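Local coordinates for protein 2-hydroxyisobutanoyl-CoA mutase large subunit (Aquincola tertiaricarbonis, PDB 4R3U) that catalyses, together with a small cobalamin-binding subunit, the isomerization of 2-hydroxyisobutyryl-CoA and (S)-3-hydroxybutyryl-CoA, at residues 25-30 with 58-63; 168-173 with 195-200; 348-353 with 478-483. All blocks are in the same frame, centred on the assembly; numbering follows the deposited sequence.

In the fold
The three contacts are separate places on one large subunit and none touches another. Contact 1 joins an N-terminal helix to a loop at the border with the second copy of this protein; its Arg59 side chain is about 9 Å from a bound acyl-CoA. Contact 2 lies on the opposite side of the chain's centre, about 58 Å from contact 1 between centres. It joins two consecutive helix-to-strand loops of the TIM barrel, with the Glu171 side chain about 7 Å from that of Arg246, which binds the CoA substrate. Contact 3, about 36 Å from contact 1 and 44 Å from contact 2 between centres, lies close to the cofactor, the side chain of Thr350 being about 8 Å from cobalamin.

Contact 1: residues 25-30 with 58-63; sequences SERKDW and QRTYTA
Arg27 and Trp30, one helical turn apart, both reach toward the loop 58-63. The Arg27 guanidinium comes edge-on to the backbone, with NH1 3.2 Å from Thr60 O, although the angle is too poor for a hydrogen bond. Above one face of this flat group, offset toward the rim, lies the Thr62 hydroxyl, OG1 being 3.5 Å from the plane, with no hydrogen bond between them. Beside it the far corner of the indole packs on aliphatic carbon: Trp30 CH2 is 3.6 Å from Arg59 CD and 3.9 Å from Thr60 CG2. Tryptophan suits this place because its large ring reaches the loop with its six-membered end while NE1 donates to Pro77 O of the second subunit.

A second shell sets these groups. Arg27 CG stands anti to the backbone N (chi1 164°), a bend at chi3 follows, and the charge is met by Asp65, which also accepts from Thr62 N. Arg59 pairs with Glu44 at its charged end. Within the loop, Gln58 N donates to Tyr61 OH at 3.0 Å.

Helix 17-32 thus lies against the loop after strand 56-57, with helix 34-41 touching Trp30 and Arg59, and helix 420-442 packing on Tyr61.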
ATOM      1  N   SER A  25       7.134 -34.865  10.756  1.00 60.65           N
ATOM      2  CA  SER A  25       6.272 -36.031  10.583  1.00 61.64           C
ATOM      3  C   SER A  25       4.860 -35.558  10.229  1.00 63.71           C
ATOM      4  O   SER A  25       4.272 -36.064   9.266  1.00 63.60           O
ATOM      5  CB  SER A  25       6.262 -36.877  11.856  1.00 67.10           C
ATOM      6  OG  SER A  25       5.304 -37.925  11.801  1.00 81.14           O
ATOM      7  N   GLU A  26       4.348 -34.559  10.988  1.00 57.89           N
ATOM      8  CA  GLU A  26       3.028 -33.957  10.805  1.00 56.64           C
ATOM      9  C   GLU A  26       2.862 -33.317   9.436  1.00 58.83           C
ATOM     10  O   GLU A  26       1.773 -33.418   8.866  1.00 58.81           O
ATOM     11  CB  GLU A  26       2.743 -32.911  11.890  1.00 57.36           C
ATOM     12  CG  GLU A  26       2.215 -33.492  13.194  1.00 72.98           C
ATOM     13  CD  GLU A  26       2.067 -32.505  14.338  1.00 93.60           C
ATOM     14  OE1 GLU A  26       2.009 -31.277  14.086  1.00 82.43           O
ATOM     15  OE2 GLU A  26       2.010 -32.971  15.499  1.00 91.03           O
ATOM     16  N   ARG A  27       3.912 -32.636   8.920  1.00 54.14           N
ATOM     17  CA  ARG A  27       3.852 -31.977   7.612  1.00 53.23           C
ATOM     18  C   ARG A  27       3.768 -32.999   6.486  1.00 61.80           C
ATOM     19  O   ARG A  27       2.942 -32.822   5.575  1.00 62.16           O
ATOM     20  CB  ARG A  27       4.983 -30.955   7.392  1.00 47.80           C
ATOM     21  CG  ARG A  27       5.139 -30.574   5.911  1.00 53.38           C
ATOM     22  CD  ARG A  27       5.757 -29.235   5.662  1.00 59.29           C
ATOM     23  NE  ARG A  27       7.135 -29.180   6.122  1.00 62.47           N
ATOM     24  CZ  ARG A  27       7.808 -28.053   6.276  1.00 73.01           C
ATOM     25  NH1 ARG A  27       7.234 -26.886   6.000  1.00 44.78           N
ATOM     26  NH2 ARG A  27       9.065 -28.078   6.698  1.00 69.35           N
ATOM     27  N   LYS A  28       4.590 -34.076   6.565  1.00 60.23           N
ATOM     28  CA  LYS A  28       4.595 -35.174   5.585  1.00 61.71           C
ATOM     29  C   LYS A  28       3.223 -35.811   5.494  1.00 65.31           C
ATOM     30  O   LYS A  28       2.787 -36.150   4.396  1.00 65.38           O
ATOM     31  CB  LYS A  28       5.689 -36.215   5.893  1.00 65.92           C
ATOM     32  CG  LYS A  28       7.116 -35.751   5.557  1.00 83.68           C
ATOM     33  CD  LYS A  28       7.461 -35.829   4.048  1.00 95.56           C
ATOM     34  CE  LYS A  28       8.902 -35.508   3.723  1.00 99.75           C
ATOM     35  NZ  LYS A  28       9.124 -35.484   2.255  1.00100.36           N
ATOM     36  N   ASP A  29       2.523 -35.901   6.643  1.00 62.97           N
ATOM     37  CA  ASP A  29       1.154 -36.418   6.792  1.00 64.41           C
ATOM     38  C   ASP A  29       0.167 -35.476   6.069  1.00 65.89           C
ATOM     39  O   ASP A  29      -0.589 -35.912   5.205  1.00 67.67           O
ATOM     40  CB  ASP A  29       0.788 -36.555   8.288  1.00 67.83           C
ATOM     41  CG  ASP A  29       1.174 -37.874   8.971  1.00 95.62           C
ATOM     42  OD1 ASP A  29       0.876 -38.960   8.405  1.00101.06           O
ATOM     43  OD2 ASP A  29       1.777 -37.818  10.064  1.00105.62           O
ATOM     44  N   TRP A  30       0.219 -34.178   6.398  1.00 58.82           N
ATOM     45  CA  TRP A  30      -0.571 -33.073   5.829  1.00 56.36           C
ATOM     46  C   TRP A  30      -0.364 -32.947   4.303  1.00 59.00           C
ATOM     47  O   TRP A  30      -1.320 -32.655   3.585  1.00 57.88           O
ATOM     48  CB  TRP A  30      -0.182 -31.775   6.568  1.00 53.29           C
ATOM     49  CG  TRP A  30      -0.668 -30.472   5.997  1.00 52.34           C
ATOM     50  CD1 TRP A  30      -1.890 -29.896   6.194  1.00 54.56           C
ATOM     51  CD2 TRP A  30       0.118 -29.509   5.282  1.00 50.43           C
ATOM     52  NE1 TRP A  30      -1.930 -28.653   5.601  1.00 51.90           N
ATOM     53  CE2 TRP A  30      -0.709 -28.388   5.038  1.00 52.59           C
ATOM     54  CE3 TRP A  30       1.450 -29.479   4.831  1.00 51.29           C
ATOM     55  CZ2 TRP A  30      -0.261 -27.259   4.342  1.00 50.10           C
ATOM     56  CZ3 TRP A  30       1.896 -28.359   4.143  1.00 51.22           C
ATOM     57  CH2 TRP A  30       1.045 -27.265   3.905  1.00 50.48           C
ATOM     58  N   GLN A  58       8.687 -22.587  -0.351  1.00 28.04           N
ATOM     59  CA  GLN A  58       7.846 -23.707   0.088  1.00 28.63           C
ATOM     60  C   GLN A  58       6.372 -23.218   0.204  1.00 31.13           C
ATOM     61  O   GLN A  58       6.136 -22.013   0.333  1.00 28.28           O
ATOM     62  CB  GLN A  58       8.311 -24.245   1.458  1.00 30.81           C
ATOM     63  CG  GLN A  58       9.755 -24.816   1.483  1.00 43.36           C
ATOM     64  CD  GLN A  58      10.284 -25.066   2.885  1.00 47.38           C
ATOM     65  OE1 GLN A  58       9.552 -25.093   3.870  1.00 48.42           O
ATOM     66  NE2 GLN A  58      11.572 -25.241   3.018  1.00 36.78           N
ATOM     67  N   ARG A  59       5.389 -24.161   0.168  1.00 27.06           N
ATOM     68  CA  ARG A  59       3.965 -23.897   0.334  1.00 26.14           C
ATOM     69  C   ARG A  59       3.736 -23.152   1.648  1.00 32.14           C
ATOM     70  O   ARG A  59       2.988 -22.172   1.679  1.00 33.32           O
ATOM     71  CB  ARG A  59       3.170 -25.218   0.296  1.00 25.90           C
ATOM     72  CG  ARG A  59       1.668 -25.091   0.584  1.00 28.43           C
ATOM     73  CD  ARG A  59       0.921 -26.408   0.405  1.00 33.53           C
ATOM     74  NE  ARG A  59       1.045 -26.907  -0.965  1.00 30.07           N
ATOM     75  CZ  ARG A  59       1.864 -27.886  -1.349  1.00 46.15           C
ATOM     76  NH1 ARG A  59       2.596 -28.540  -0.454  1.00 40.57           N
ATOM     77  NH2 ARG A  59       1.942 -28.227  -2.627  1.00 30.60           N
ATOM     78  N   THR A  60       4.404 -23.617   2.724  1.00 29.92           N
ATOM     79  CA  THR A  60       4.384 -23.043   4.068  1.00 29.28           C
ATOM     80  C   THR A  60       5.709 -23.345   4.770  1.00 36.31           C
ATOM     81  O   THR A  60       6.409 -24.296   4.399  1.00 39.60           O
ATOM     82  CB  THR A  60       3.113 -23.472   4.853  1.00 32.97           C
ATOM     83  OG1 THR A  60       2.632 -22.373   5.625  1.00 27.20           O
ATOM     84  CG2 THR A  60       3.323 -24.728   5.739  1.00 30.81           C
ATOM     85  N   TYR A  61       6.047 -22.530   5.771  1.00 31.69           N
ATOM     86  CA  TYR A  61       7.249 -22.684   6.583  1.00 32.27           C
ATOM     87  C   TYR A  61       6.832 -22.935   8.053  1.00 37.56           C
ATOM     88  O   TYR A  61       5.878 -22.322   8.548  1.00 36.59           O
ATOM     89  CB  TYR A  61       8.172 -21.446   6.442  1.00 32.27           C
ATOM     90  CG  TYR A  61       8.814 -21.307   5.078  1.00 33.01           C
ATOM     91  CD1 TYR A  61       8.088 -20.829   3.988  1.00 34.34           C
ATOM     92  CD2 TYR A  61      10.155 -21.622   4.880  1.00 34.03           C
ATOM     93  CE1 TYR A  61       8.665 -20.732   2.720  1.00 35.27           C
ATOM     94  CE2 TYR A  61      10.750 -21.498   3.620  1.00 34.49           C
ATOM     95  CZ  TYR A  61      10.002 -21.047   2.543  1.00 39.01           C
ATOM     96  OH  TYR A  61      10.580 -20.952   1.301  1.00 38.90           O
ATOM     97  N   THR A  62       7.515 -23.870   8.723  1.00 34.25           N
ATOM     98  CA  THR A  62       7.267 -24.217  10.125  1.00 34.69           C
ATOM     99  C   THR A  62       8.531 -23.919  10.923  1.00 40.24           C
ATOM    100  O   THR A  62       9.531 -23.485  10.338  1.00 39.24           O
ATOM    101  CB  THR A  62       6.815 -25.673  10.260  1.00 43.16           C
ATOM    102  OG1 THR A  62       7.879 -26.563   9.855  1.00 46.36           O
ATOM    103  CG2 THR A  62       5.515 -25.949   9.492  1.00 37.08           C
ATOM    104  N   ALA A  63       8.503 -24.152  12.251  1.00 38.44           N
ATOM    105  CA  ALA A  63       9.672 -23.913  13.104  1.00 38.94           C
ATOM    106  C   ALA A  63      10.833 -24.828  12.736  1.00 40.99           C
ATOM    107  O   ALA A  63      11.986 -24.449  12.959  1.00 41.61           O
ATOM    108  CB  ALA A  63       9.303 -24.103  14.559  1.00 41.13           C
TER

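Contact 2: residues 168-173 with 195-200; sequences IDLEKI and EKRGYD
Tyr199 lies against Leu170 and Glu171, and three hydrogen bonds cross between the segments. Arg197 NH1 donates to Ile168 O in a short but bent bond (2.6 Å, 133°), the oxygen lying close to the guanidinium plane; the same NH1 also donates to Tyr199 OH at 3.1 Å, so one nitrogen ties carbonyl to phenol. Leu170 N gives Tyr199 OH a weak bond of 3.3 Å. Farther along, Asp200 N points almost straight at Glu171 OE2 (3.0 Å, 164°), meeting that oxygen on its anti side.

Van der Waals contact accompanies these bonds. Leu170 CB lies 3.5 Å from Tyr199 CE2, with its CD1 at the ring's edge, while Arg197 CB, from the tyrosine's own segment, stands over the ring's centre. Glu171 lies on the opposite face, its CD 3.4 Å from Tyr199 CD1 and its polar carboxylate against the ring, turned 32° from the ring plane.

Charges are gathered within the loop: Lys172 NZ bridges to Asp169 OD2 at 2.8 Å, with a longer link to Glu171, and Asp169 OD1 closes an Asx turn onto Glu171 N. Gly198, with positive phi, follows helix 183-196 in a Schellman motif and turns the chain toward Tyr199.

The phenol is therefore gripped at its polar end and packed along its body, a pairing that probably fixes the ring's rotation and ties two successive helix-to-strand loops of the barrel together.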
ATOM      1  N   ILE A 168      18.818  27.426   4.169  1.00 37.85           N
ATOM      2  CA  ILE A 168      18.765  26.063   4.702  1.00 37.06           C
ATOM      3  C   ILE A 168      19.775  25.937   5.810  1.00 40.15           C
ATOM      4  O   ILE A 168      20.961  26.116   5.548  1.00 40.03           O
ATOM      5  CB  ILE A 168      18.992  24.980   3.579  1.00 38.56           C
ATOM      6  CG1 ILE A 168      18.002  25.122   2.363  1.00 37.52           C
ATOM      7  CG2 ILE A 168      19.030  23.557   4.171  1.00 37.84           C
ATOM      8  CD1 ILE A 168      16.522  24.655   2.544  1.00 38.78           C
ATOM      9  N   ASP A 169      19.326  25.634   7.045  1.00 38.30           N
ATOM     10  CA  ASP A 169      20.260  25.532   8.201  1.00 39.69           C
ATOM     11  C   ASP A 169      20.914  24.178   8.155  1.00 42.83           C
ATOM     12  O   ASP A 169      20.307  23.211   8.590  1.00 43.27           O
ATOM     13  CB  ASP A 169      19.540  25.748   9.550  1.00 41.33           C
ATOM     14  CG  ASP A 169      20.454  26.000  10.724  1.00 45.60           C
ATOM     15  OD1 ASP A 169      21.580  25.460  10.730  1.00 45.89           O
ATOM     16  OD2 ASP A 169      20.051  26.751  11.635  1.00 49.49           O
ATOM     17  N   LEU A 170      22.140  24.106   7.626  1.00 38.57           N
ATOM     18  CA  LEU A 170      22.863  22.846   7.430  1.00 37.65           C
ATOM     19  C   LEU A 170      23.184  22.064   8.695  1.00 40.67           C
ATOM     20  O   LEU A 170      23.370  20.830   8.615  1.00 38.24           O
ATOM     21  CB  LEU A 170      24.092  22.988   6.494  1.00 37.28           C
ATOM     22  CG  LEU A 170      23.909  23.779   5.199  1.00 38.70           C
ATOM     23  CD1 LEU A 170      25.250  24.080   4.563  1.00 38.92           C
ATOM     24  CD2 LEU A 170      22.966  23.109   4.259  1.00 36.89           C
ATOM     25  N   GLU A 171      23.211  22.772   9.852  1.00 39.33           N
ATOM     26  CA  GLU A 171      23.418  22.191  11.177  1.00 40.21           C
ATOM     27  C   GLU A 171      22.123  21.609  11.776  1.00 43.95           C
ATOM     28  O   GLU A 171      22.195  20.812  12.705  1.00 44.79           O
ATOM     29  CB  GLU A 171      23.950  23.234  12.128  1.00 42.72           C
ATOM     30  CG  GLU A 171      25.425  23.521  12.007  1.00 49.44           C
ATOM     31  CD  GLU A 171      25.788  24.672  12.915  1.00 67.31           C
ATOM     32  OE1 GLU A 171      24.869  25.442  13.282  1.00 61.52           O
ATOM     33  OE2 GLU A 171      26.982  24.799  13.273  1.00 60.81           O
ATOM     34  N   LYS A 172      20.949  22.000  11.248  1.00 40.27           N
ATOM     35  CA  LYS A 172      19.636  21.550  11.710  1.00 39.64           C
ATOM     36  C   LYS A 172      18.894  20.530  10.807  1.00 41.05           C
ATOM     37  O   LYS A 172      17.907  19.939  11.240  1.00 40.82           O
ATOM     38  CB  LYS A 172      18.786  22.759  12.089  1.00 42.94           C
ATOM     39  CG  LYS A 172      19.272  23.344  13.422  1.00 46.70           C
ATOM     40  CD  LYS A 172      18.886  24.770  13.693  1.00 49.34           C
ATOM     41  CE  LYS A 172      19.893  25.376  14.655  1.00 60.18           C
ATOM     42  NZ  LYS A 172      21.182  25.785  14.003  1.00 62.11           N
ATOM     43  N   ILE A 173      19.379  20.309   9.584  1.00 36.36           N
ATOM     44  CA  ILE A 173      18.820  19.307   8.658  1.00 34.36           C
ATOM     45  C   ILE A 173      19.962  18.589   7.922  1.00 37.93           C
ATOM     46  O   ILE A 173      20.951  19.243   7.564  1.00 39.11           O
ATOM     47  CB  ILE A 173      17.731  19.897   7.675  1.00 34.15           C
ATOM     48  CG1 ILE A 173      16.907  18.773   6.978  1.00 31.95           C
ATOM     49  CG2 ILE A 173      18.305  20.896   6.651  1.00 32.43           C
ATOM     50  CD1 ILE A 173      15.542  19.213   6.311  1.00 26.51           C
ATOM     51  N   GLU A 195      31.950  26.435   6.288  1.00 44.26           N
ATOM     52  CA  GLU A 195      32.951  27.339   6.852  1.00 46.21           C
ATOM     53  C   GLU A 195      32.514  28.798   6.675  1.00 50.72           C
ATOM     54  O   GLU A 195      32.506  29.558   7.652  1.00 52.35           O
ATOM     55  CB  GLU A 195      34.341  27.083   6.234  1.00 48.46           C
ATOM     56  CG  GLU A 195      35.033  25.850   6.806  1.00 62.86           C
ATOM     57  CD  GLU A 195      36.328  25.388   6.154  1.00 84.25           C
ATOM     58  OE1 GLU A 195      37.174  24.809   6.874  1.00 79.14           O
ATOM     59  OE2 GLU A 195      36.476  25.548   4.921  1.00 74.33           O
ATOM     60  N   LYS A 196      32.107  29.170   5.433  1.00 45.43           N
ATOM     61  CA  LYS A 196      31.622  30.500   5.052  1.00 44.84           C
ATOM     62  C   LYS A 196      30.448  30.926   5.949  1.00 48.84           C
ATOM     63  O   LYS A 196      30.347  32.081   6.341  1.00 50.44           O
ATOM     64  CB  LYS A 196      31.196  30.494   3.571  1.00 44.23           C
ATOM     65  CG  LYS A 196      31.024  31.881   2.982  1.00 53.65           C
ATOM     66  CD  LYS A 196      31.138  31.901   1.472  1.00 60.67           C
ATOM     67  CE  LYS A 196      30.889  33.291   0.931  1.00 66.07           C
ATOM     68  NZ  LYS A 196      31.050  33.351  -0.540  1.00 72.92           N
ATOM     69  N   ARG A 197      29.591  29.971   6.292  1.00 44.33           N
ATOM     70  CA  ARG A 197      28.404  30.178   7.100  1.00 44.64           C
ATOM     71  C   ARG A 197      28.647  30.217   8.573  1.00 48.89           C
ATOM     72  O   ARG A 197      27.722  30.536   9.313  1.00 48.34           O
ATOM     73  CB  ARG A 197      27.352  29.123   6.766  1.00 42.42           C
ATOM     74  CG  ARG A 197      26.741  29.381   5.438  1.00 40.07           C
ATOM     75  CD  ARG A 197      25.414  28.777   5.471  1.00 40.31           C
ATOM     76  NE  ARG A 197      24.745  28.895   4.190  1.00 49.42           N
ATOM     77  CZ  ARG A 197      23.635  28.242   3.894  1.00 49.42           C
ATOM     78  NH1 ARG A 197      23.079  27.428   4.785  1.00 36.07           N
ATOM     79  NH2 ARG A 197      23.062  28.406   2.714  1.00 34.41           N
ATOM     80  N   GLY A 198      29.859  29.865   8.989  1.00 47.29           N
ATOM     81  CA  GLY A 198      30.267  29.888  10.387  1.00 48.82           C
ATOM     82  C   GLY A 198      29.772  28.705  11.183  1.00 51.27           C
ATOM     83  O   GLY A 198      29.641  28.795  12.411  1.00 51.91           O
ATOM     84  N   TYR A 199      29.456  27.598  10.483  1.00 46.97           N
ATOM     85  CA  TYR A 199      28.976  26.359  11.101  1.00 46.24           C
ATOM     86  C   TYR A 199      30.165  25.547  11.633  1.00 50.61           C
ATOM     87  O   TYR A 199      31.288  25.684  11.134  1.00 50.71           O
ATOM     88  CB  TYR A 199      28.228  25.463  10.075  1.00 44.17           C
ATOM     89  CG  TYR A 199      26.934  25.982   9.468  1.00 43.57           C
ATOM     90  CD1 TYR A 199      26.052  26.773  10.211  1.00 46.02           C
ATOM     91  CD2 TYR A 199      26.540  25.597   8.188  1.00 41.53           C
ATOM     92  CE1 TYR A 199      24.821  27.189   9.676  1.00 44.88           C
ATOM     93  CE2 TYR A 199      25.326  26.019   7.643  1.00 40.88           C
ATOM     94  CZ  TYR A 199      24.464  26.804   8.392  1.00 47.07           C
ATOM     95  OH  TYR A 199      23.274  27.214   7.842  1.00 45.72           O
ATOM     96  N   ASP A 200      29.896  24.668  12.614  1.00 47.17           N
ATOM     97  CA  ASP A 200      30.845  23.694  13.143  1.00 47.19           C
ATOM     98  C   ASP A 200      30.750  22.508  12.150  1.00 49.01           C
ATOM     99  O   ASP A 200      29.641  21.991  11.884  1.00 47.08           O
ATOM    100  CB  ASP A 200      30.443  23.281  14.579  1.00 48.51           C
ATOM    101  CG  ASP A 200      31.316  22.244  15.279  1.00 49.56           C
ATOM    102  OD1 ASP A 200      32.242  21.705  14.635  1.00 48.50           O
ATOM    103  OD2 ASP A 200      31.031  21.926  16.456  1.00 54.58           O
TER

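Contact 3: residues 348-353 with 478-483; sequences TLTKPQ and IGVNRF
Thr350 and Val480 run antiparallel alongside one another, methyl against methyl: Thr350 CG2 lies 3.7 Å from Val480 CG2. The threonine has OG1 between the backbone N and the carbonyl carbon (chi1 66°), which puts CG2 anti to the carbonyl carbon, against Val480, and OG1 back toward Pro352 O. CG2 also approaches Ile478 O at 3.8 Å, while OG1 donates to Pro352 O at 2.7 Å, nearly along the C=O axis. A beta-branched residue with one polar and one apolar arm fits both tasks.

Pro352 crosses Val480 obliquely, its CG 3.8 Å from Val480 CG2, and its CB and CG meet Gly479 O, CG at 3.4 Å. Glycine suits the place of Gly479 because at its backbone angles a CB would be jammed against the Ile478 carbonyl; that CB would also point toward 348-353. The turn is closed by Gly479 N, which donates to Arg482 O at 2.7 Å.

Arg360 joins the two loops, one end of its guanidinium bonding Thr350 OG1 and the other Ile478 O. An alanine at Thr350 would probably leave Pro352 O and Arg360 NH1 without their hydroxyl partner and open a gap beside the Val480 methyl.

Asp127 of the small subunit packs on Pro352 and Val480, and Glu406 of the second large subunit accepts from Ile478 N. The 348-353 loop leads from strand 340-344 to helix 357-370, a beta-to-alpha connection at the C-terminal end of the TIM barrel, the end near which cobalamin is bound.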
ATOM      1  N   THR A 348       9.624  -1.044 -11.335  1.00 19.92           N
ATOM      2  CA  THR A 348       8.332  -1.737 -11.207  1.00 19.23           C
ATOM      3  C   THR A 348       7.134  -0.863 -11.639  1.00 23.72           C
ATOM      4  O   THR A 348       6.020  -1.369 -11.825  1.00 25.54           O
ATOM      5  CB  THR A 348       8.087  -2.204  -9.797  1.00 17.82           C
ATOM      6  OG1 THR A 348       7.986  -1.068  -8.962  1.00 21.88           O
ATOM      7  CG2 THR A 348       9.126  -3.167  -9.290  1.00 21.56           C
ATOM      8  N   LEU A 349       7.357   0.451 -11.729  1.00 20.28           N
ATOM      9  CA  LEU A 349       6.340   1.446 -12.028  1.00 18.70           C
ATOM     10  C   LEU A 349       6.087   1.582 -13.518  1.00 21.53           C
ATOM     11  O   LEU A 349       6.995   1.379 -14.327  1.00 22.17           O
ATOM     12  CB  LEU A 349       6.682   2.791 -11.352  1.00 17.55           C
ATOM     13  CG  LEU A 349       7.038   2.757  -9.835  1.00 18.86           C
ATOM     14  CD1 LEU A 349       7.175   4.144  -9.285  1.00 18.72           C
ATOM     15  CD2 LEU A 349       5.976   2.071  -9.016  1.00 18.16           C
ATOM     16  N   THR A 350       4.836   1.897 -13.877  1.00 20.30           N
ATOM     17  CA  THR A 350       4.365   1.958 -15.269  1.00 20.81           C
ATOM     18  C   THR A 350       3.897   3.309 -15.789  1.00 23.73           C
ATOM     19  O   THR A 350       3.469   4.160 -15.018  1.00 23.31           O
ATOM     20  CB  THR A 350       3.252   0.891 -15.512  1.00 20.71           C
ATOM     21  OG1 THR A 350       2.118   1.239 -14.748  1.00 18.77           O
ATOM     22  CG2 THR A 350       3.680  -0.529 -15.143  1.00 18.00           C
ATOM     23  N   LYS A 351       3.977   3.477 -17.124  1.00 23.15           N
ATOM     24  CA  LYS A 351       3.445   4.600 -17.893  1.00 23.51           C
ATOM     25  C   LYS A 351       1.924   4.306 -18.042  1.00 24.75           C
ATOM     26  O   LYS A 351       1.137   5.126 -17.570  1.00 24.57           O
ATOM     27  CB  LYS A 351       4.153   4.774 -19.262  1.00 26.25           C
ATOM     28  CG  LYS A 351       3.790   6.074 -20.008  1.00 30.22           C
ATOM     29  CD  LYS A 351       4.637   6.275 -21.259  1.00 44.31           C
ATOM     30  CE  LYS A 351       4.286   7.523 -22.051  1.00 54.90           C
ATOM     31  NZ  LYS A 351       4.920   8.768 -21.519  1.00 43.93           N
ATOM     32  N   PRO A 352       1.454   3.129 -18.536  1.00 22.99           N
ATOM     33  CA  PRO A 352      -0.003   2.891 -18.539  1.00 22.85           C
ATOM     34  C   PRO A 352      -0.545   2.798 -17.112  1.00 27.85           C
ATOM     35  O   PRO A 352       0.153   2.289 -16.210  1.00 28.35           O
ATOM     36  CB  PRO A 352      -0.148   1.553 -19.271  1.00 24.14           C
ATOM     37  CG  PRO A 352       1.138   0.892 -19.153  1.00 27.25           C
ATOM     38  CD  PRO A 352       2.178   1.962 -19.100  1.00 24.13           C
ATOM     39  N   GLN A 353      -1.763   3.337 -16.886  1.00 24.06           N
ATOM     40  CA  GLN A 353      -2.451   3.292 -15.590  1.00 22.26           C
ATOM     41  C   GLN A 353      -1.556   3.774 -14.446  1.00 25.24           C
ATOM     42  O   GLN A 353      -1.575   3.192 -13.345  1.00 24.24           O
ATOM     43  CB  GLN A 353      -2.980   1.868 -15.325  1.00 22.66           C
ATOM     44  CG  GLN A 353      -3.936   1.359 -16.391  1.00 19.86           C
ATOM     45  CD  GLN A 353      -4.574   0.080 -15.951  1.00 29.80           C
ATOM     46  OE1 GLN A 353      -4.499  -0.942 -16.646  1.00 32.23           O
ATOM     47  NE2 GLN A 353      -5.279   0.149 -14.823  1.00 23.97           N
ATOM     48  N   ILE A 478       0.839  -5.396 -14.187  1.00 22.81           N
ATOM     49  CA  ILE A 478      -0.487  -4.794 -14.300  1.00 22.98           C
ATOM     50  C   ILE A 478      -0.393  -3.505 -15.164  1.00 28.90           C
ATOM     51  O   ILE A 478       0.486  -2.660 -14.940  1.00 28.39           O
ATOM     52  CB  ILE A 478      -1.162  -4.561 -12.896  1.00 23.27           C
ATOM     53  CG1 ILE A 478      -1.127  -5.800 -11.941  1.00 22.85           C
ATOM     54  CG2 ILE A 478      -2.554  -3.987 -13.004  1.00 21.22           C
ATOM     55  CD1 ILE A 478      -1.734  -7.147 -12.424  1.00 21.93           C
ATOM     56  N   GLY A 479      -1.257  -3.423 -16.175  1.00 26.62           N
ATOM     57  CA  GLY A 479      -1.310  -2.303 -17.103  1.00 25.78           C
ATOM     58  C   GLY A 479      -0.489  -2.550 -18.349  1.00 27.09           C
ATOM     59  O   GLY A 479      -0.759  -1.939 -19.389  1.00 27.39           O
ATOM     60  N   VAL A 480       0.483  -3.486 -18.264  1.00 23.00           N
ATOM     61  CA  VAL A 480       1.427  -3.809 -19.337  1.00 23.57           C
ATOM     62  C   VAL A 480       1.117  -5.154 -20.061  1.00 29.07           C
ATOM     63  O   VAL A 480       1.094  -5.178 -21.296  1.00 29.41           O
ATOM     64  CB  VAL A 480       2.896  -3.657 -18.834  1.00 24.13           C
ATOM     65  CG1 VAL A 480       3.938  -4.104 -19.867  1.00 24.44           C
ATOM     66  CG2 VAL A 480       3.171  -2.226 -18.381  1.00 22.72           C
ATOM     67  N   ASN A 481       0.880  -6.245 -19.294  1.00 27.03           N
ATOM     68  CA  ASN A 481       0.598  -7.571 -19.834  1.00 28.30           C
ATOM     69  C   ASN A 481      -0.595  -8.236 -19.157  1.00 31.88           C
ATOM     70  O   ASN A 481      -0.930  -9.388 -19.448  1.00 32.92           O
ATOM     71  CB  ASN A 481       1.852  -8.467 -19.791  1.00 26.74           C
ATOM     72  CG  ASN A 481       2.391  -8.873 -18.435  1.00 29.91           C
ATOM     73  OD1 ASN A 481       1.744  -8.735 -17.393  1.00 29.65           O
ATOM     74  ND2 ASN A 481       3.602  -9.417 -18.430  1.00 22.44           N
ATOM     75  N   ARG A 482      -1.269  -7.459 -18.312  1.00 29.07           N
ATOM     76  CA  ARG A 482      -2.364  -7.837 -17.444  1.00 28.70           C
ATOM     77  C   ARG A 482      -3.259  -6.630 -17.275  1.00 31.33           C
ATOM     78  O   ARG A 482      -2.778  -5.518 -16.983  1.00 30.69           O
ATOM     79  CB  ARG A 482      -1.759  -8.191 -16.082  1.00 28.74           C
ATOM     80  CG  ARG A 482      -2.261  -9.444 -15.438  1.00 39.56           C
ATOM     81  CD  ARG A 482      -1.897 -10.750 -16.127  1.00 39.39           C
ATOM     82  NE  ARG A 482      -2.556 -11.860 -15.434  1.00 57.99           N
ATOM     83  CZ  ARG A 482      -3.878 -12.070 -15.380  1.00 78.57           C
ATOM     84  NH1 ARG A 482      -4.365 -13.099 -14.701  1.00 72.17           N
ATOM     85  NH2 ARG A 482      -4.716 -11.250 -16.002  1.00 67.43           N
ATOM     86  N   PHE A 483      -4.582  -6.853 -17.454  1.00 28.54           N
ATOM     87  CA  PHE A 483      -5.628  -5.837 -17.313  1.00 26.83           C
ATOM     88  C   PHE A 483      -5.303  -4.610 -18.152  1.00 28.52           C
ATOM     89  O   PHE A 483      -5.500  -3.478 -17.702  1.00 29.57           O
ATOM     90  CB  PHE A 483      -5.916  -5.518 -15.821  1.00 26.28           C
ATOM     91  CG  PHE A 483      -6.266  -6.728 -14.981  1.00 26.32           C
ATOM     92  CD1 PHE A 483      -7.545  -7.257 -14.994  1.00 27.99           C
ATOM     93  CD2 PHE A 483      -5.300  -7.363 -14.210  1.00 27.08           C
ATOM     94  CE1 PHE A 483      -7.838  -8.432 -14.299  1.00 29.35           C
ATOM     95  CE2 PHE A 483      -5.594  -8.546 -13.516  1.00 28.72           C
ATOM     96  CZ  PHE A 483      -6.858  -9.072 -13.565  1.00 27.72           C
TER